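Rho guanine nucleotide exchange factor 3 (Mus musculus, PDB 2Z0Q) acts as a guanine nucleotide exchange factor for the small GTPases RhoA and RhoB, here represented by its DH-PH fragment. Local coordinates at residues Y272-L286 / F310-H324. Sequence-based numbering, arbitrary orientation.
Sequences YRQPIPVKDLTLEDL and FFRVSFKNGSQSQTH. With SO4 (sulfate ion), chain D; SO4 (sulfate ion), chain C.
Arg-273 meets Gln-322 and His-324 with the base of its side chain and two sulfate ions, probably from the crystallisation liquor, with its tip. Arg-273 CB lies 3.2 Å from OE1 of Gln-322. Arg-273 CG comes in at the edge of the His-324 ring, 3.6 Å from CE1 of His-324. CD lies beside O3 of the chain D sulfate. The chain bends at chi2 (-78°), which brings the guanidinium edge-on between the two sulfates. Arg-273 NE donates to O3 of the chain D sulfate at 2.8 Å. NH2 bonds to both sulfates, and NH1 reaches the chain C sulfate and the carbonyl O of Tyr-272. NH1 also sits over the centre of the Tyr-272 ring. With an alanine here, both sulfates would probably lose their bridging guanidinium, and the His-324 edge its contact with CG. Gln-322 NE2 donates to Gln-274 O at 2.9 Å, and Gln-322 OE1 accepts a hydrogen bond from His-324 NE2 on a lone pair, which fixes the imidazole's rotation. These residues belong to the PH domain, where strand 282-285 pairs antiparallel with 310-315. Two backbone bonds each join Thr-282 to Ser-314 and Glu-284 to Arg-312. On the face of Leu-283 and Val-313, Leu-283 CD1 packs 3.6 Å from Phe-311 CD1, and helix 331-345 lies against Leu-283. With CG of Phe-315 anti to the backbone N (chi1 172°), one ring face lies over Ile-276 CA, and Phe-315 CZ is 3.6 Å from Pro-277 CD. Water 4 bridges Glu-284 OE1 and Arg-312 NE, whose direct salt bridge is long at 3.8 Å.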
loop_
_atom_site.group_PDB
_atom_site.type_symbol
_atom_site.label_atom_id
_atom_site.label_comp_id
_atom_site.label_asym_id
_atom_site.label_seq_id
_atom_site.Cartn_x
_atom_site.Cartn_y
_atom_site.Cartn_z
ATOM N N TYR A 272 -3.436 -20.788 -11.897
ATOM C CA TYR A 272 -2.368 -21.714 -12.338
ATOM C C TYR A 272 -2.660 -23.180 -11.953
ATOM O O TYR A 272 -2.229 -24.121 -12.644
ATOM C CB TYR A 272 -1.058 -21.223 -11.717
ATOM C CG TYR A 272 0.205 -21.939 -12.126
ATOM C CD1 TYR A 272 0.640 -21.905 -13.449
ATOM C CD2 TYR A 272 1.030 -22.548 -11.160
ATOM C CE1 TYR A 272 1.869 -22.449 -13.821
ATOM C CE2 TYR A 272 2.291 -23.100 -11.520
ATOM C CZ TYR A 272 2.692 -23.037 -12.853
ATOM O OH TYR A 272 3.914 -23.489 -13.241
ATOM N N ARG A 273 -3.377 -23.363 -10.854
ATOM C CA ARG A 273 -3.787 -24.672 -10.349
ATOM C C ARG A 273 -5.072 -24.418 -9.609
ATOM O O ARG A 273 -5.518 -23.263 -9.475
ATOM C CB ARG A 273 -2.758 -25.249 -9.366
ATOM C CG ARG A 273 -1.398 -25.462 -9.972
ATOM C CD ARG A 273 -1.346 -26.736 -10.827
ATOM N NE ARG A 273 0.040 -27.104 -11.146
ATOM C CZ ARG A 273 0.754 -26.585 -12.138
ATOM N NH1 ARG A 273 0.228 -25.657 -12.939
ATOM N NH2 ARG A 273 1.993 -27.024 -12.356
ATOM N N GLN A 274 -5.655 -25.482 -9.095
ATOM C CA GLN A 274 -6.873 -25.339 -8.314
ATOM C C GLN A 274 -6.505 -24.676 -6.993
ATOM O O GLN A 274 -5.384 -24.805 -6.499
ATOM C CB GLN A 274 -7.491 -26.699 -8.087
ATOM C CG GLN A 274 -7.739 -27.367 -9.435
ATOM C CD GLN A 274 -8.347 -28.730 -9.293
ATOM O OE1 GLN A 274 -8.172 -29.386 -8.276
ATOM N NE2 GLN A 274 -9.058 -29.177 -10.330
ATOM N N PRO A 275 -7.438 -23.919 -6.421
ATOM C CA PRO A 275 -7.155 -23.238 -5.151
ATOM C C PRO A 275 -6.836 -24.226 -4.025
ATOM O O PRO A 275 -7.367 -25.338 -4.011
ATOM C CB PRO A 275 -8.465 -22.482 -4.861
ATOM C CG PRO A 275 -9.091 -22.309 -6.199
ATOM C CD PRO A 275 -8.791 -23.605 -6.915
ATOM N N ILE A 276 -5.989 -23.805 -3.084
ATOM C CA ILE A 276 -5.631 -24.614 -1.928
ATOM C C ILE A 276 -6.272 -24.061 -0.637
ATOM O O ILE A 276 -5.912 -22.983 -0.166
ATOM C CB ILE A 276 -4.078 -24.660 -1.737
ATOM C CG1 ILE A 276 -3.437 -25.323 -2.974
ATOM C CG2 ILE A 276 -3.712 -25.387 -0.426
ATOM C CD1 ILE A 276 -1.936 -25.160 -2.980
ATOM N N PRO A 277 -7.222 -24.801 -0.047
ATOM C CA PRO A 277 -7.869 -24.343 1.197
ATOM C C PRO A 277 -6.795 -24.211 2.258
ATOM O O PRO A 277 -5.909 -25.062 2.336
ATOM C CB PRO A 277 -8.860 -25.474 1.530
ATOM C CG PRO A 277 -9.148 -26.118 0.243
ATOM C CD PRO A 277 -7.796 -26.058 -0.523
ATOM N N VAL A 278 -6.857 -23.153 3.065
ATOM C CA VAL A 278 -5.852 -22.938 4.095
ATOM C C VAL A 278 -5.827 -24.085 5.114
ATOM O O VAL A 278 -4.752 -24.416 5.609
ATOM C CB VAL A 278 -6.064 -21.553 4.802
ATOM C CG1 VAL A 278 -5.270 -21.458 6.093
ATOM C CG2 VAL A 278 -5.580 -20.417 3.836
ATOM N N LYS A 279 -6.976 -24.713 5.387
ATOM C CA LYS A 279 -7.010 -25.834 6.354
ATOM C C LYS A 279 -6.189 -27.034 5.853
ATOM O O LYS A 279 -5.790 -27.887 6.653
ATOM C CB LYS A 279 -8.444 -26.326 6.599
ATOM C CG LYS A 279 -9.126 -26.889 5.368
ATOM C CD LYS A 279 -10.412 -27.679 5.701
ATOM C CE LYS A 279 -10.943 -28.402 4.436
ATOM N NZ LYS A 279 -12.039 -29.371 4.757
ATOM N N ASP A 280 -5.971 -27.104 4.540
ATOM C CA ASP A 280 -5.210 -28.213 3.944
ATOM C C ASP A 280 -3.860 -27.764 3.374
ATOM O O ASP A 280 -3.229 -28.497 2.616
ATOM C CB ASP A 280 -5.994 -28.853 2.803
ATOM C CG ASP A 280 -7.402 -29.270 3.208
ATOM O OD1 ASP A 280 -7.549 -29.930 4.255
ATOM O OD2 ASP A 280 -8.346 -28.937 2.454
ATOM N N LEU A 281 -3.417 -26.565 3.706
ATOM C CA LEU A 281 -2.167 -26.060 3.132
ATOM C C LEU A 281 -0.978 -26.410 4.038
ATOM O O LEU A 281 -0.911 -25.967 5.181
ATOM C CB LEU A 281 -2.295 -24.538 2.946
ATOM C CG LEU A 281 -1.227 -23.693 2.232
ATOM C CD1 LEU A 281 -1.671 -22.224 2.167
ATOM C CD2 LEU A 281 0.085 -23.801 3.017
ATOM N N THR A 282 -0.041 -27.201 3.525
ATOM C CA THR A 282 1.148 -27.565 4.305
ATOM C C THR A 282 2.265 -26.585 3.868
ATOM O O THR A 282 2.597 -26.497 2.686
ATOM C CB THR A 282 1.581 -29.007 3.993
ATOM O OG1 THR A 282 0.543 -29.928 4.389
ATOM C CG2 THR A 282 2.875 -29.338 4.744
ATOM N N LEU A 283 2.809 -25.850 4.833
ATOM C CA LEU A 283 3.829 -24.841 4.587
ATOM C C LEU A 283 5.148 -25.342 5.130
ATOM O O LEU A 283 5.220 -25.745 6.293
ATOM C CB LEU A 283 3.460 -23.533 5.326
ATOM C CG LEU A 283 4.533 -22.448 5.327
ATOM C CD1 LEU A 283 4.748 -21.888 3.896
ATOM C CD2 LEU A 283 4.072 -21.306 6.244
ATOM N N GLU A 284 6.177 -25.341 4.303
ATOM C CA GLU A 284 7.507 -25.788 4.742
ATOM C C GLU A 284 8.544 -24.749 4.365
ATOM O O GLU A 284 8.584 -24.281 3.241
ATOM C CB GLU A 284 7.838 -27.150 4.101
ATOM C CG GLU A 284 6.911 -28.231 4.665
ATOM C CD GLU A 284 6.952 -29.558 3.910
ATOM O OE1 GLU A 284 7.179 -29.543 2.693
ATOM O OE2 GLU A 284 6.697 -30.619 4.560
ATOM N N ASP A 285 9.381 -24.372 5.310
ATOM C CA ASP A 285 10.406 -23.377 5.024
ATOM C C ASP A 285 11.540 -24.084 4.326
ATOM O O ASP A 285 11.862 -25.222 4.689
ATOM C CB ASP A 285 10.912 -22.804 6.354
ATOM C CG ASP A 285 11.813 -21.607 6.182
ATOM O OD1 ASP A 285 12.236 -21.317 5.055
ATOM O OD2 ASP A 285 12.089 -20.953 7.215
ATOM N N LEU A 286 12.138 -23.459 3.320
ATOM C CA LEU A 286 13.294 -24.058 2.659
ATOM C C LEU A 286 14.523 -23.209 2.978
ATOM O O LEU A 286 14.471 -22.002 2.864
ATOM C CB LEU A 286 13.133 -24.089 1.150
ATOM C CG LEU A 286 12.157 -25.127 0.596
ATOM C CD1 LEU A 286 10.837 -24.996 1.289
ATOM C CD2 LEU A 286 11.948 -24.877 -0.905
ATOM N N PHE A 310 13.255 -19.096 -0.594
ATOM C CA PHE A 310 12.180 -19.972 -1.052
ATOM C C PHE A 310 11.401 -20.599 0.093
ATOM O O PHE A 310 11.892 -20.721 1.216
ATOM C CB PHE A 310 12.751 -21.150 -1.874
ATOM C CG PHE A 310 12.864 -20.893 -3.344
ATOM C CD1 PHE A 310 14.028 -20.332 -3.892
ATOM C CD2 PHE A 310 11.826 -21.257 -4.195
ATOM C CE1 PHE A 310 14.146 -20.142 -5.270
ATOM C CE2 PHE A 310 11.928 -21.076 -5.550
ATOM C CZ PHE A 310 13.097 -20.514 -6.108
ATOM N N PHE A 311 10.155 -20.973 -0.185
ATOM C CA PHE A 311 9.373 -21.744 0.795
ATOM C C PHE A 311 8.496 -22.665 -0.035
ATOM O O PHE A 311 8.326 -22.442 -1.230
ATOM C CB PHE A 311 8.566 -20.864 1.773
ATOM C CG PHE A 311 7.556 -19.959 1.119
ATOM C CD1 PHE A 311 6.251 -20.358 0.965
ATOM C CD2 PHE A 311 7.930 -18.687 0.684
ATOM C CE1 PHE A 311 5.293 -19.493 0.387
ATOM C CE2 PHE A 311 6.990 -17.822 0.115
ATOM C CZ PHE A 311 5.695 -18.209 -0.030
ATOM N N ARG A 312 7.986 -23.711 0.593
ATOM C CA ARG A 312 7.171 -24.682 -0.113
ATOM C C ARG A 312 5.743 -24.732 0.404
ATOM O O ARG A 312 5.483 -24.694 1.590
ATOM C CB ARG A 312 7.800 -26.088 0.027
ATOM C CG ARG A 312 7.129 -27.183 -0.856
ATOM C CD ARG A 312 7.743 -28.593 -0.671
ATOM N NE ARG A 312 9.188 -28.714 -0.385
ATOM C CZ ARG A 312 10.160 -28.769 -1.291
ATOM N NH1 ARG A 312 9.922 -28.687 -2.587
ATOM N NH2 ARG A 312 11.375 -29.031 -0.907
ATOM N N VAL A 313 4.812 -24.805 -0.522
ATOM C CA VAL A 313 3.429 -24.961 -0.173
ATOM C C VAL A 313 2.953 -26.219 -0.889
ATOM O O VAL A 313 3.173 -26.367 -2.082
ATOM C CB VAL A 313 2.569 -23.781 -0.650
ATOM C CG1 VAL A 313 1.162 -24.121 -0.448
ATOM C CG2 VAL A 313 2.912 -22.482 0.145
ATOM N N SER A 314 2.308 -27.132 -0.160
ATOM C CA SER A 314 1.816 -28.349 -0.804
ATOM C C SER A 314 0.385 -28.660 -0.337
ATOM O O SER A 314 -0.087 -28.205 0.722
ATOM C CB SER A 314 2.793 -29.511 -0.541
ATOM O OG SER A 314 2.699 -29.968 0.779
ATOM N N PHE A 315 -0.305 -29.412 -1.163
ATOM C CA PHE A 315 -1.695 -29.737 -0.956
ATOM C C PHE A 315 -1.947 -31.173 -1.401
ATOM O O PHE A 315 -1.712 -31.557 -2.561
ATOM C CB PHE A 315 -2.504 -28.735 -1.787
ATOM C CG PHE A 315 -3.972 -29.010 -1.850
ATOM C CD1 PHE A 315 -4.675 -29.340 -0.708
ATOM C CD2 PHE A 315 -4.671 -28.810 -3.051
ATOM C CE1 PHE A 315 -6.079 -29.467 -0.741
ATOM C CE2 PHE A 315 -6.070 -28.930 -3.093
ATOM C CZ PHE A 315 -6.770 -29.260 -1.925
ATOM N N LYS A 316 -2.443 -31.965 -0.463
ATOM C CA LYS A 316 -2.741 -33.359 -0.733
ATOM C C LYS A 316 -4.180 -33.398 -1.235
ATOM O O LYS A 316 -5.089 -33.009 -0.517
ATOM C CB LYS A 316 -2.554 -34.168 0.566
ATOM C CG LYS A 316 -2.616 -35.616 0.306
ATOM C CD LYS A 316 -2.423 -36.487 1.528
ATOM C CE LYS A 316 -2.640 -37.925 1.062
ATOM N NZ LYS A 316 -2.805 -38.770 2.222
ATOM N N ASN A 317 -4.378 -33.886 -2.462
ATOM C CA ASN A 317 -5.715 -33.888 -3.076
ATOM C C ASN A 317 -5.772 -34.996 -4.123
ATOM O O ASN A 317 -6.152 -34.766 -5.268
ATOM C CB ASN A 317 -5.948 -32.503 -3.738
ATOM C CG ASN A 317 -7.406 -32.220 -4.061
ATOM O OD1 ASN A 317 -8.299 -32.664 -3.357
ATOM N ND2 ASN A 317 -7.645 -31.437 -5.127
ATOM N N GLY A 318 -5.357 -36.195 -3.723
ATOM C CA GLY A 318 -5.347 -37.319 -4.642
ATOM C C GLY A 318 -4.558 -37.084 -5.923
ATOM O O GLY A 318 -3.379 -36.668 -5.881
ATOM N N SER A 319 -5.210 -37.351 -7.062
ATOM C CA SER A 319 -4.605 -37.207 -8.377
ATOM C C SER A 319 -4.299 -35.751 -8.670
ATOM O O SER A 319 -3.483 -35.449 -9.533
ATOM C CB SER A 319 -5.527 -37.773 -9.498
ATOM O OG SER A 319 -6.749 -37.037 -9.647
ATOM N N GLN A 320 -4.958 -34.850 -7.958
ATOM C CA GLN A 320 -4.747 -33.434 -8.188
ATOM C C GLN A 320 -3.836 -32.807 -7.103
ATOM O O GLN A 320 -3.823 -31.599 -6.948
ATOM C CB GLN A 320 -6.102 -32.711 -8.214
ATOM C CG GLN A 320 -7.084 -33.146 -9.317
ATOM C CD GLN A 320 -6.669 -32.674 -10.720
ATOM O OE1 GLN A 320 -5.799 -33.279 -11.371
ATOM N NE2 GLN A 320 -7.284 -31.581 -11.184
ATOM N N SER A 321 -3.086 -33.616 -6.365
ATOM C CA SER A 321 -2.184 -33.056 -5.327
ATOM C C SER A 321 -1.226 -32.073 -5.983
ATOM O O SER A 321 -0.917 -32.204 -7.159
ATOM C CB SER A 321 -1.385 -34.157 -4.653
ATOM O OG SER A 321 -2.219 -34.989 -3.911
ATOM N N GLN A 322 -0.757 -31.105 -5.206
ATOM C CA GLN A 322 0.108 -30.066 -5.747
ATOM C C GLN A 322 1.257 -29.791 -4.807
ATOM O O GLN A 322 1.158 -30.019 -3.605
ATOM C CB GLN A 322 -0.637 -28.718 -5.839
ATOM C CG GLN A 322 -1.798 -28.583 -6.764
ATOM C CD GLN A 322 -2.497 -27.239 -6.551
ATOM O OE1 GLN A 322 -1.836 -26.208 -6.428
ATOM N NE2 GLN A 322 -3.831 -27.254 -6.500
ATOM N N THR A 323 2.335 -29.283 -5.382
ATOM C CA THR A 323 3.424 -28.809 -4.558
ATOM C C THR A 323 4.048 -27.622 -5.308
ATOM O O THR A 323 4.232 -27.680 -6.509
ATOM C CB THR A 323 4.473 -29.903 -4.228
ATOM O OG1 THR A 323 5.362 -29.384 -3.216
ATOM C CG2 THR A 323 5.268 -30.369 -5.468
ATOM N N HIS A 324 4.375 -26.556 -4.575
ATOM C CA HIS A 324 4.973 -25.365 -5.187
ATOM C C HIS A 324 6.148 -24.866 -4.350
ATOM O O HIS A 324 6.021 -24.752 -3.132
ATOM C CB HIS A 324 3.934 -24.251 -5.220
ATOM C CG HIS A 324 2.702 -24.612 -5.973
ATOM N ND1 HIS A 324 2.622 -24.537 -7.346
ATOM C CD2 HIS A 324 1.518 -25.111 -5.548
ATOM C CE1 HIS A 324 1.434 -24.974 -7.733
ATOM N NE2 HIS A 324 0.747 -25.330 -6.659
HETATM S S SO4 D . 1.760 -29.458 -9.340
HETATM O O1 SO4 D . 0.794 -30.406 -10.005
HETATM O O2 SO4 D . 2.693 -28.940 -10.390
HETATM O O3 SO4 D . 1.004 -28.302 -8.798
HETATM O O4 SO4 D . 2.518 -30.122 -8.243
HETATM S S SO4 C . 3.476 -25.720 -15.608
HETATM O O1 SO4 C . 3.771 -26.467 -16.878
HETATM O O2 SO4 C . 4.084 -24.338 -15.691
HETATM O O3 SO4 C . 1.989 -25.595 -15.438
HETATM O O4 SO4 C . 4.042 -26.514 -14.462
HETATM O O HOH W 1 -5.521 -29.587 -6.850
HETATM O O HOH W 2 -2.944 -31.144 2.235
HETATM O O HOH W 3 4.857 -28.119 1.680
HETATM O O HOH W 4 9.891 -29.477 2.158
HETATM O O HOH W 5 15.394 -20.523 0.716
#